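Local coordinates for protein galactose mutarotase related enzyme (Lactobacillus casei, PDB 3Q1N) that probably binds carbohydrate and may act as a sugar isomerase of the aldose 1-epimerase (galactose mutarotase) kind, interconverting anomers, at residues R17-Q22 with V113-T118; Y33-T36 with T40-N43; D82-D85 with V91-T94; S135-L140 with T268-K273; W242-E245 with P250-A253. All coordinates share one frame; numbering follows the deposited sequence.

Contact 1 of 5, residues R17-Q22 with V113-T118. With EDO (1,2-ethanediol), chain T.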
# COMPACT_ATOMS: atom_id res chain seq x y z
N ARG A 17 -8.81 6.36 12.75
CA ARG A 17 -9.00 7.02 11.45
C ARG A 17 -8.22 6.30 10.35
O ARG A 17 -7.00 6.20 10.41
CB ARG A 17 -8.62 8.52 11.52
CG ARG A 17 -8.66 9.22 10.14
CD ARG A 17 -10.05 9.26 9.54
NE ARG A 17 -11.03 9.93 10.37
CZ ARG A 17 -11.32 11.23 10.29
NH1 ARG A 17 -10.69 12.00 9.41
NH2 ARG A 17 -12.24 11.77 11.10
N GLY A 18 -8.96 5.71 9.41
CA GLY A 18 -8.38 4.94 8.31
C GLY A 18 -7.68 3.63 8.73
O GLY A 18 -6.99 3.04 7.92
N ALA A 19 -7.89 3.16 9.96
CA ALA A 19 -7.15 1.98 10.48
C ALA A 19 -5.68 2.08 10.09
O ALA A 19 -5.04 1.10 9.64
CB ALA A 19 -7.77 0.66 9.95
N GLU A 20 -5.11 3.27 10.29
CA GLU A 20 -3.81 3.60 9.71
C GLU A 20 -2.69 3.21 10.67
O GLU A 20 -2.61 3.77 11.78
CB GLU A 20 -3.65 5.07 9.44
CG GLU A 20 -2.31 5.31 8.68
CD GLU A 20 -1.89 6.75 8.54
OE1 GLU A 20 -2.51 7.64 9.15
OE2 GLU A 20 -0.92 6.99 7.76
N LEU A 21 -1.85 2.28 10.28
CA LEU A 21 -0.64 2.02 11.06
C LEU A 21 0.21 3.29 11.10
O LEU A 21 0.53 3.86 10.05
CB LEU A 21 0.16 0.93 10.39
CG LEU A 21 1.48 0.51 11.02
CD1 LEU A 21 1.29 -0.19 12.34
CD2 LEU A 21 2.25 -0.42 10.03
N GLN A 22 0.59 3.73 12.28
CA GLN A 22 1.37 4.97 12.39
C GLN A 22 2.75 4.77 13.00
O GLN A 22 3.62 5.61 12.82
CB GLN A 22 0.58 6.02 13.16
CG GLN A 22 -0.72 6.41 12.40
CD GLN A 22 -1.41 7.59 12.99
OE1 GLN A 22 -1.40 7.77 14.19
NE2 GLN A 22 -2.08 8.37 12.15
N VAL A 113 -9.97 -5.13 8.73
CA VAL A 113 -8.52 -5.27 8.80
C VAL A 113 -8.13 -5.77 10.20
O VAL A 113 -8.50 -5.12 11.19
CB VAL A 113 -7.85 -3.89 8.50
CG1 VAL A 113 -6.34 -4.01 8.34
CG2 VAL A 113 -8.52 -3.21 7.28
N THR A 114 -7.38 -6.86 10.30
CA THR A 114 -6.93 -7.39 11.56
C THR A 114 -5.42 -7.31 11.60
O THR A 114 -4.77 -7.74 10.64
CB THR A 114 -7.43 -8.84 11.80
OG1 THR A 114 -8.86 -8.81 11.92
CG2 THR A 114 -6.80 -9.44 13.09
N TYR A 115 -4.90 -6.68 12.66
CA TYR A 115 -3.46 -6.54 12.87
C TYR A 115 -3.05 -7.48 13.98
O TYR A 115 -3.73 -7.53 14.99
CB TYR A 115 -3.09 -5.13 13.26
CG TYR A 115 -3.36 -4.08 12.21
CD1 TYR A 115 -2.43 -3.82 11.22
CD2 TYR A 115 -4.54 -3.35 12.22
CE1 TYR A 115 -2.64 -2.84 10.27
CE2 TYR A 115 -4.77 -2.38 11.24
CZ TYR A 115 -3.82 -2.15 10.28
OH TYR A 115 -4.01 -1.21 9.28
N MSE A 116 -1.94 -8.19 13.82
CA MSE A 116 -1.42 -9.01 14.89
C MSE A 116 0.11 -9.01 14.87
O MSE A 116 0.73 -9.23 13.82
CB MSE A 116 -1.96 -10.44 14.76
CG MSE A 116 -1.60 -11.30 15.95
SE MSE A 116 -2.16 -13.14 15.74
CE MSE A 116 -2.77 -13.27 13.92
N LEU A 117 0.70 -8.73 16.04
CA LEU A 117 2.14 -8.83 16.22
C LEU A 117 2.50 -10.25 16.65
O LEU A 117 1.79 -10.88 17.46
CB LEU A 117 2.66 -7.85 17.26
CG LEU A 117 2.66 -6.39 16.84
CD1 LEU A 117 2.84 -5.47 18.08
CD2 LEU A 117 3.69 -6.15 15.64
N THR A 118 3.58 -10.74 16.05
CA THR A 118 4.14 -12.07 16.31
C THR A 118 5.63 -11.93 16.52
O THR A 118 6.19 -10.83 16.41
CB THR A 118 3.94 -13.02 15.06
OG1 THR A 118 4.76 -12.54 13.97
CG2 THR A 118 2.45 -13.10 14.67
C1 EDO T . -10.28 -8.49 9.51
O1 EDO T . -10.88 -9.49 10.28
C2 EDO T . -10.15 -8.97 8.06
O2 EDO T . -9.50 -10.19 7.87
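Tyr-115 reaches from the strand 113-118 to the loop residue Ala-19, and its side chain illustrates how one tyrosine can link two layers of β structure. At CB the ring is set beside the backbone N, with CG anti to the carbonyl carbon (chi1 -65°), a choice that sends the ring out from its own strand toward the segment 17-22. Ile-14 and Ile-48 pack against this side chain. Farther out, CE2 comes to 4.5 Å from Ala-19 CB, a loose apolar contact, and CZ lies 3.5 Å from Ala-19 O. The tip makes the polar bond: Tyr-115 OH donates to Ala-19 O at 2.6 Å, with a C=O...O angle of 164°, almost in line with the carbonyl. Ala-19 O meets the ring at its edge, near the ring plane, and the buried hydroxyl and the buried carbonyl satisfy each other. Beyond this bond the two backbones remain well apart, Leu-21 and Tyr-115 having CA atoms 9.2 Å from one another. The carbonyl that receives the phenol belongs to a bulge, since Ala-19 and Glu-20 both face Ala-15; nearby, Glu-20 OE1 accepts from Gln-22 NE2 at 3.1 Å. This is a G1 β bulge where the chain enters strand 20-26, fastened by a tyrosine to the large antiparallel sheet of a galactose mutarotase-like β-sandwich.

Contact 2 of 5, residues Y33-T36 with T40-N43. With EDO (1,2-ethanediol), chain K.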
# COMPACT_ATOMS: atom_id res chain seq x y z
N TYR A 33 10.36 1.67 12.69
CA TYR A 33 10.40 1.20 11.31
C TYR A 33 9.62 2.09 10.37
O TYR A 33 9.97 2.19 9.19
CB TYR A 33 9.79 -0.20 11.19
CG TYR A 33 10.61 -1.30 11.81
CD1 TYR A 33 11.61 -1.94 11.10
CD2 TYR A 33 10.35 -1.74 13.07
CE1 TYR A 33 12.35 -2.99 11.65
CE2 TYR A 33 11.08 -2.76 13.64
CZ TYR A 33 12.06 -3.40 12.94
OH TYR A 33 12.75 -4.41 13.57
N VAL A 34 8.55 2.70 10.87
CA VAL A 34 7.56 3.45 10.07
C VAL A 34 7.76 4.97 10.14
O VAL A 34 8.02 5.54 11.21
CB VAL A 34 6.13 3.06 10.45
CG1 VAL A 34 5.08 3.93 9.71
CG2 VAL A 34 5.87 1.56 10.11
N TRP A 35 7.71 5.62 8.98
CA TRP A 35 7.82 7.07 8.85
C TRP A 35 6.91 7.78 9.86
O TRP A 35 5.75 7.41 10.05
CB TRP A 35 7.47 7.49 7.42
CG TRP A 35 7.49 8.96 7.18
CD1 TRP A 35 6.44 9.74 6.75
CD2 TRP A 35 8.60 9.84 7.35
NE1 TRP A 35 6.85 11.04 6.63
CE2 TRP A 35 8.16 11.14 7.01
CE3 TRP A 35 9.91 9.66 7.76
CZ2 TRP A 35 9.01 12.24 7.04
CZ3 TRP A 35 10.76 10.77 7.80
CH2 TRP A 35 10.30 12.03 7.45
N THR A 36 7.50 8.79 10.51
CA THR A 36 6.84 9.55 11.57
C THR A 36 5.88 10.63 11.10
O THR A 36 5.25 11.27 11.92
CB THR A 36 7.88 10.25 12.43
OG1 THR A 36 8.71 11.03 11.55
CG2 THR A 36 8.73 9.24 13.20
N THR A 40 7.50 18.09 6.51
CA THR A 40 8.61 18.52 5.66
C THR A 40 8.66 17.66 4.38
O THR A 40 8.87 18.20 3.28
CB THR A 40 9.93 18.44 6.44
OG1 THR A 40 9.78 19.13 7.69
CG2 THR A 40 11.11 19.04 5.61
N PHE A 41 8.38 16.36 4.51
CA PHE A 41 8.45 15.41 3.39
C PHE A 41 7.12 14.74 3.06
O PHE A 41 6.77 14.61 1.89
CB PHE A 41 9.49 14.34 3.71
CG PHE A 41 10.86 14.90 3.94
CD1 PHE A 41 11.63 15.30 2.86
CD2 PHE A 41 11.38 15.02 5.22
CE1 PHE A 41 12.91 15.85 3.06
CE2 PHE A 41 12.66 15.56 5.43
CZ PHE A 41 13.42 15.97 4.35
N TRP A 42 6.40 14.28 4.08
CA TRP A 42 5.12 13.60 3.85
C TRP A 42 4.37 13.48 5.16
O TRP A 42 4.91 12.98 6.13
CB TRP A 42 5.34 12.20 3.23
CG TRP A 42 4.12 11.56 2.73
CD1 TRP A 42 3.17 12.13 1.92
CD2 TRP A 42 3.68 10.19 2.94
NE1 TRP A 42 2.17 11.23 1.66
CE2 TRP A 42 2.47 10.03 2.26
CE3 TRP A 42 4.20 9.11 3.67
CZ2 TRP A 42 1.76 8.81 2.28
CZ3 TRP A 42 3.48 7.90 3.68
CH2 TRP A 42 2.29 7.77 3.00
N ASN A 43 3.14 13.95 5.21
CA ASN A 43 2.44 14.03 6.47
C ASN A 43 1.61 12.81 6.84
O ASN A 43 0.77 12.91 7.73
CB ASN A 43 1.58 15.29 6.52
CG ASN A 43 0.54 15.34 5.45
OD1 ASN A 43 0.34 14.40 4.67
ND2 ASN A 43 -0.13 16.50 5.37
C1 EDO K . 1.84 10.84 -2.06
O1 EDO K . 1.04 11.55 -3.00
C2 EDO K . 0.92 10.02 -1.17
O2 EDO K . 0.05 10.90 -0.43
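Trp-35 meets Phe-41 and Trp-42 with different parts of its indole, and its side chain crosses each of theirs at an angle. Toward Phe-41 the side chain of Trp-35 runs at about a right angle, and the approach is made by the six-membered ring: Trp-35 CH2 lies 3.9 Å from Phe-41 CD2, while Trp-35 CZ2 is 4.0 Å from Phe-41 CB. Toward Trp-42 the crossing is slanted, the pyrrole corner of Trp-35 leading, with Trp-35 CD1 3.9 Å from Trp-42 CE3. The same corner carries the polar link. Trp-35 NE1 donates to the backbone Trp-42 O at 2.8 Å with an N-H...O angle of 162°, and the acceptor sits only 8° out of the indole plane, although the donor is tilted from the plane of the carbonyl group. A bond so close to the ring plane helps fix the rotation of the indole, which the first torsion has already extended (chi1 177°, CG anti to the backbone N). Trp-42 turns its own NE1 elsewhere, to O2 of an ethanediol at 3.0 Å, probably a molecule from the crystallisation liquor. Both segments belong to the loop between strands 31-32 and 48-49. That loop is laid against strand 136-147 through Ala-145, which touches both tryptophans, while Pro-250, just before strand 251-258, packs on Trp-35 and Phe-41.

Contact 3 of 5, residues D82-D85 with V91-T94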
# COMPACT_ATOMS: atom_id res chain seq x y z
N ASP A 82 -14.35 1.04 13.23
CA ASP A 82 -14.72 0.57 14.56
C ASP A 82 -13.74 -0.49 15.04
O ASP A 82 -13.27 -1.30 14.26
CB ASP A 82 -16.11 -0.04 14.53
CG ASP A 82 -17.20 0.98 14.31
OD1 ASP A 82 -17.00 2.17 14.59
OD2 ASP A 82 -18.26 0.55 13.85
N VAL A 83 -13.49 -0.52 16.36
CA VAL A 83 -12.54 -1.47 16.96
C VAL A 83 -13.30 -2.68 17.57
O VAL A 83 -14.36 -2.55 18.19
CB VAL A 83 -11.74 -0.76 18.06
CG1 VAL A 83 -10.80 -1.78 18.83
CG2 VAL A 83 -10.97 0.39 17.46
N SER A 84 -12.79 -3.88 17.32
CA SER A 84 -13.33 -5.08 17.90
C SER A 84 -12.22 -6.11 18.14
O SER A 84 -11.07 -5.94 17.66
CB SER A 84 -14.39 -5.70 17.00
OG SER A 84 -13.84 -6.20 15.79
N ASP A 85 -12.54 -7.15 18.91
CA ASP A 85 -11.63 -8.26 19.12
C ASP A 85 -10.21 -7.79 19.51
O ASP A 85 -9.19 -8.28 18.98
CB ASP A 85 -11.59 -9.13 17.86
CG ASP A 85 -12.91 -9.87 17.63
OD1 ASP A 85 -13.71 -9.97 18.59
OD2 ASP A 85 -13.13 -10.37 16.51
N VAL A 91 -5.76 -6.73 17.03
CA VAL A 91 -6.95 -5.91 17.02
C VAL A 91 -7.56 -5.90 15.65
O VAL A 91 -6.85 -6.03 14.65
CB VAL A 91 -6.64 -4.46 17.48
CG1 VAL A 91 -5.63 -3.79 16.54
CG2 VAL A 91 -7.95 -3.61 17.54
N THR A 92 -8.89 -5.72 15.59
CA THR A 92 -9.62 -5.72 14.32
C THR A 92 -10.34 -4.38 14.17
O THR A 92 -10.93 -3.85 15.14
CB THR A 92 -10.63 -6.91 14.21
OG1 THR A 92 -9.92 -8.15 14.23
CG2 THR A 92 -11.45 -6.86 12.93
N PHE A 93 -10.21 -3.82 12.97
CA PHE A 93 -10.86 -2.57 12.59
C PHE A 93 -11.84 -2.81 11.45
O PHE A 93 -11.52 -3.48 10.49
CB PHE A 93 -9.80 -1.58 12.07
CG PHE A 93 -8.88 -1.05 13.13
CD1 PHE A 93 -9.23 0.06 13.88
CD2 PHE A 93 -7.63 -1.63 13.35
CE1 PHE A 93 -8.38 0.61 14.85
CE2 PHE A 93 -6.76 -1.12 14.33
CZ PHE A 93 -7.12 0.01 15.10
N THR A 94 -13.02 -2.21 11.52
CA THR A 94 -14.05 -2.45 10.54
C THR A 94 -14.71 -1.14 10.12
O THR A 94 -15.10 -0.34 10.95
CB THR A 94 -15.15 -3.39 11.08
OG1 THR A 94 -14.57 -4.62 11.55
CG2 THR A 94 -16.16 -3.77 9.95
O HOH W 1 -14.03 -4.03 14.18
O HOH W 2 -8.36 -8.90 16.37
O HOH W 3 -11.42 -10.47 14.43
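Asp-82 and Ser-84 pair with Thr-94 and Thr-92 as the two antiparallel hydrogen-bonded pairs of a β hairpin, and between them Val-83 and Phe-93 form the non-hydrogen-bonded pair. Four backbone bonds hold the strands together. The shortest joins Asp-82 N to Thr-94 O at 2.8 Å. A CA-H...O contact adds to them, Phe-93 CA lying 3.2 Å from Asp-82 O. On the face carrying Val-83, the methyl groups divide the work. CG1, anti to the backbone N (chi1 175°), meets Val-91 CG2 at 3.6 Å, whereas Val-83 CG2 reaches Phe-93 CE1 at 3.7 Å, valine and phenylalanine lying side by side and pointing the same way. The face of Ser-84, Thr-92 and Thr-94 is polar and hydrated. One water donates to Asp-82 O and is hydrogen-bonded to both Ser-84 OG and Thr-94 OG1, so that it joins the strands through three groups. Beside it, at the loop residue Asp-85, two more waters meet at Thr-92 OG1, one donating to Asp-85 O and the other to Asp-85 OD2. The second shell positions these groups: Thr-92 OG1 is also hydrogen-bonded to Thr-114 OG1, and Ile-3 of strand 2-6 backs both Val-83 and Phe-93. Strand 82-84 forms one margin of the nine-stranded antiparallel sheet, and strand 90-96 joins it to strand 109-118 by backbone bonds of Val-91 with Tyr-115 and Phe-93 with Val-113.

Contact 4 of 5, residues S135-L140 with T268-K273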
# COMPACT_ATOMS: atom_id res chain seq x y z
N SER A 135 -23.08 -5.78 -8.39
CA SER A 135 -21.69 -6.25 -8.50
C SER A 135 -20.75 -5.11 -8.17
O SER A 135 -20.89 -4.05 -8.73
CB SER A 135 -21.44 -6.74 -9.91
OG SER A 135 -22.35 -7.81 -10.24
N MSE A 136 -19.79 -5.34 -7.26
CA MSE A 136 -18.92 -4.28 -6.72
C MSE A 136 -17.47 -4.44 -7.19
O MSE A 136 -16.79 -5.40 -6.82
CB MSE A 136 -18.98 -4.28 -5.21
CG MSE A 136 -18.16 -3.15 -4.55
SE MSE A 136 -18.16 -3.12 -2.64
CE MSE A 136 -16.68 -4.28 -2.36
N PRO A 137 -16.98 -3.48 -7.97
CA PRO A 137 -15.59 -3.50 -8.41
C PRO A 137 -14.76 -2.66 -7.44
O PRO A 137 -15.20 -1.62 -7.00
CB PRO A 137 -15.66 -2.90 -9.80
CG PRO A 137 -16.85 -1.87 -9.66
CD PRO A 137 -17.76 -2.37 -8.57
N PHE A 138 -13.55 -3.13 -7.13
CA PHE A 138 -12.69 -2.36 -6.21
C PHE A 138 -11.23 -2.69 -6.41
O PHE A 138 -10.87 -3.70 -7.04
CB PHE A 138 -13.06 -2.68 -4.74
CG PHE A 138 -12.58 -4.03 -4.29
CD1 PHE A 138 -13.31 -5.18 -4.58
CD2 PHE A 138 -11.36 -4.16 -3.69
CE1 PHE A 138 -12.81 -6.42 -4.30
CE2 PHE A 138 -10.83 -5.41 -3.37
CZ PHE A 138 -11.59 -6.57 -3.67
N ALA A 139 -10.41 -1.78 -5.90
CA ALA A 139 -8.99 -2.02 -5.67
C ALA A 139 -8.68 -1.83 -4.19
O ALA A 139 -9.36 -1.09 -3.49
CB ALA A 139 -8.08 -1.06 -6.53
N LEU A 140 -7.64 -2.52 -3.71
CA LEU A 140 -7.22 -2.38 -2.31
C LEU A 140 -5.70 -2.35 -2.27
O LEU A 140 -5.04 -3.22 -2.84
CB LEU A 140 -7.74 -3.55 -1.45
CG LEU A 140 -7.40 -3.46 0.06
CD1 LEU A 140 -6.01 -3.92 0.41
CD2 LEU A 140 -7.59 -2.06 0.56
N THR A 268 -12.63 5.65 -16.69
CA THR A 268 -12.58 4.21 -16.90
C THR A 268 -13.76 3.53 -16.26
O THR A 268 -14.13 3.87 -15.16
CB THR A 268 -11.33 3.64 -16.22
OG1 THR A 268 -10.18 4.42 -16.62
CG2 THR A 268 -11.18 2.19 -16.63
N ASP A 269 -14.38 2.58 -16.96
CA ASP A 269 -15.38 1.71 -16.33
C ASP A 269 -14.69 0.82 -15.33
O ASP A 269 -13.80 0.01 -15.66
CB ASP A 269 -16.04 0.88 -17.42
CG ASP A 269 -17.12 -0.05 -16.91
OD1 ASP A 269 -17.51 0.00 -15.74
OD2 ASP A 269 -17.59 -0.88 -17.75
N TRP A 270 -15.08 0.95 -14.07
CA TRP A 270 -14.42 0.12 -13.05
C TRP A 270 -14.68 -1.37 -13.19
O TRP A 270 -13.94 -2.18 -12.61
CB TRP A 270 -14.78 0.58 -11.66
CG TRP A 270 -13.92 1.70 -11.14
CD1 TRP A 270 -13.20 2.57 -11.89
CD2 TRP A 270 -13.69 2.05 -9.78
NE1 TRP A 270 -12.55 3.46 -11.09
CE2 TRP A 270 -12.85 3.17 -9.77
CE3 TRP A 270 -14.13 1.53 -8.56
CZ2 TRP A 270 -12.43 3.77 -8.59
CZ3 TRP A 270 -13.73 2.12 -7.41
CH2 TRP A 270 -12.88 3.23 -7.42
N TYR A 271 -15.68 -1.74 -13.97
CA TYR A 271 -15.91 -3.15 -14.28
C TYR A 271 -14.90 -3.74 -15.26
O TYR A 271 -14.86 -4.97 -15.45
CB TYR A 271 -17.32 -3.36 -14.83
CG TYR A 271 -18.39 -3.15 -13.76
CD1 TYR A 271 -18.44 -3.97 -12.62
CD2 TYR A 271 -19.38 -2.17 -13.90
CE1 TYR A 271 -19.41 -3.76 -11.62
CE2 TYR A 271 -20.35 -1.95 -12.89
CZ TYR A 271 -20.38 -2.78 -11.77
OH TYR A 271 -21.34 -2.56 -10.83
N THR A 272 -14.07 -2.89 -15.89
CA THR A 272 -13.00 -3.40 -16.76
C THR A 272 -11.61 -2.80 -16.44
O THR A 272 -10.62 -3.17 -17.11
CB THR A 272 -13.29 -3.06 -18.25
OG1 THR A 272 -13.36 -1.63 -18.40
CG2 THR A 272 -14.58 -3.70 -18.74
N LYS A 273 -11.54 -1.91 -15.45
CA LYS A 273 -10.30 -1.20 -15.04
C LYS A 273 -9.23 -2.22 -14.66
O LYS A 273 -9.48 -3.14 -13.86
CB LYS A 273 -10.59 -0.24 -13.89
CG LYS A 273 -9.40 0.47 -13.30
CD LYS A 273 -9.78 1.43 -12.15
CE LYS A 273 -8.59 2.04 -11.48
NZ LYS A 273 -8.95 3.03 -10.39
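A mixed contact, part proline-aromatic packing and part hydrogen bond, joins the start of strand 136-147 and the residue before it to the turn 268-273 in the loop that leads to strand 277-279. Pro-137 is its apolar centre. Its CG stands over a face of the Tyr-271 ring in a CH-π contact, 4.2 Å from the centroid and 27° off the normal, while Pro-137 CD lies 3.7 Å from Tyr-271 CE1. From another side the same Pro-137 CG meets Trp-270 CB at 3.8 Å, so the pyrrolidine packs against two successive residues of the turn. Tyr-271 also uses its hydroxyl: OH donates to Ser-135 O at 2.6 Å, the acceptor lying at the ring edge near its plane. With CG anti to the carbonyl carbon (chi1 -70°), the ring swings so that its hydroxyl reaches Ser-135. A leucine in place of Tyr-271 would probably leave Ser-135 O without this donor and deprive Pro-137 of the flat surface it rests on. Not every polar atom is matched, for Pro-137 O, near the edge of the Trp-270 ring, is buried without a partner. Trp-270 itself stacks on Tyr-61, and Leu-63 packs against Pro-137 and both aromatic residues. Asp-269 helps shape the turn: its OD1 accepts from Gly-64 N and, at 3.1 Å, from Tyr-271 N, the latter bond making an Asx turn.

Contact 5 of 5, residues W242-E245 with P250-A253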
# COMPACT_ATOMS: atom_id res chain seq x y z
N TRP A 242 8.09 4.01 -3.77
CA TRP A 242 7.88 5.48 -3.88
C TRP A 242 8.65 6.24 -2.81
O TRP A 242 8.75 5.79 -1.68
CB TRP A 242 6.38 5.83 -3.77
CG TRP A 242 6.14 7.29 -3.70
CD1 TRP A 242 6.23 8.20 -4.72
CD2 TRP A 242 5.82 8.03 -2.53
NE1 TRP A 242 5.98 9.46 -4.25
CE2 TRP A 242 5.71 9.38 -2.91
CE3 TRP A 242 5.59 7.68 -1.19
CZ2 TRP A 242 5.40 10.39 -1.99
CZ3 TRP A 242 5.26 8.66 -0.30
CH2 TRP A 242 5.17 10.02 -0.70
N SER A 243 9.24 7.36 -3.20
CA SER A 243 9.75 8.35 -2.26
C SER A 243 9.56 9.72 -2.89
O SER A 243 9.68 9.84 -4.10
CB SER A 243 11.22 8.13 -1.97
OG SER A 243 11.60 8.88 -0.85
N PRO A 244 9.22 10.72 -2.09
CA PRO A 244 8.93 12.04 -2.66
C PRO A 244 9.95 12.49 -3.70
O PRO A 244 11.18 12.53 -3.45
CB PRO A 244 8.98 12.95 -1.44
CG PRO A 244 8.46 12.07 -0.31
CD PRO A 244 9.00 10.68 -0.63
N GLU A 245 9.41 12.85 -4.87
CA GLU A 245 10.20 13.13 -6.05
C GLU A 245 10.95 14.45 -5.90
O GLU A 245 10.40 15.44 -5.41
CB GLU A 245 9.31 13.15 -7.29
CG GLU A 245 8.48 11.88 -7.51
CD GLU A 245 7.00 12.04 -7.18
OE1 GLU A 245 6.65 12.26 -5.99
OE2 GLU A 245 6.18 11.94 -8.11
N PRO A 250 14.08 10.88 4.08
CA PRO A 250 14.75 9.74 4.74
C PRO A 250 13.80 8.56 4.90
O PRO A 250 13.74 7.93 5.97
CB PRO A 250 15.15 10.34 6.10
CG PRO A 250 14.00 11.29 6.37
CD PRO A 250 13.63 11.90 5.06
N PHE A 251 13.02 8.30 3.86
CA PHE A 251 12.12 7.11 3.82
C PHE A 251 11.90 6.61 2.41
O PHE A 251 12.07 7.33 1.45
CB PHE A 251 10.78 7.38 4.54
CG PHE A 251 9.78 8.25 3.77
CD1 PHE A 251 9.00 7.73 2.73
CD2 PHE A 251 9.60 9.57 4.12
CE1 PHE A 251 8.05 8.53 2.06
CE2 PHE A 251 8.64 10.37 3.46
CZ PHE A 251 7.91 9.86 2.43
N ILE A 252 11.52 5.33 2.31
CA ILE A 252 11.09 4.71 1.08
C ILE A 252 9.85 3.92 1.42
O ILE A 252 9.84 3.20 2.43
CB ILE A 252 12.19 3.78 0.49
CG1 ILE A 252 13.43 4.59 0.13
CG2 ILE A 252 11.62 3.05 -0.80
CD1 ILE A 252 14.64 3.70 -0.20
N ALA A 253 8.78 4.15 0.63
CA ALA A 253 7.56 3.37 0.73
C ALA A 253 7.61 2.15 -0.16
O ALA A 253 8.08 2.21 -1.30
CB ALA A 253 6.31 4.26 0.41
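Trp-242 and Phe-251 bring their rings together obliquely, centroids 5.8 Å apart and planes at 54°. Over one face of the indole, toward the rim, lies Pro-244 N; at its edge, in the plane, are Glu-245 OE1 and the methyl of Ala-253, whose CB is 3.8 Å from Trp-242 CE3. The phenyl ring in turn has Trp-242 CZ3 at its edge, 3.7 Å from Phe-251 CE1, and meets Pro-244 obliquely, Pro-244 CD coming to 3.4 Å from Phe-251 CZ. Phe-251 holds CG between its backbone N and carbonyl carbon (chi1 76°), and this carries the far end of the ring across to the tryptophan and the proline. An alanine at Phe-251 would probably open a gap beside Trp-242 and Pro-244 and leave the indole freer to shift. Polar bonds flank the rings. Trp-242 and Ala-253 form an antiparallel hydrogen-bonded pair, with Ala-253 N to Trp-242 O at 2.8 Å, and one step on the Ser-243 hydroxyl takes over from the backbone, OG donating to Phe-251 O at 2.8 Å. Outside the segments, Trp-42 meets Trp-242 edge-to-face and Trp-35 packs on Phe-251. The chemistry implies two complementary roles: backbone and hydroxyl bonds fix how residues 242-243 lie against 251-253 at the loop end of the hairpin formed by strands 238-242 and 251-258, while apolar contacts pack the rings together.

Overall arrangement
From the N terminus, contact 1 closes the first long loop, bringing the bulge where the chain enters strand 20-26 to strand 109-118. Nested within that loop are contact 2, a short closure in the segment leading to strand 48-49, and contact 3, the hairpin at one margin of the nine-stranded sheet. Contact 3 adjoins contact 1 because strands 90-96 and 109-118 are neighbours; contact 2 also packs against contact 1 through Val-34. Contact 4 then closes a second long loop, from 135-140 to 268-273, and contact 5 is nested inside it. None of the loops cross. Contacts 2 and 5, though in series, touch through their aromatic residues, whereas contacts 4 and 5 share the six-stranded sheet with centres about 28 Å apart.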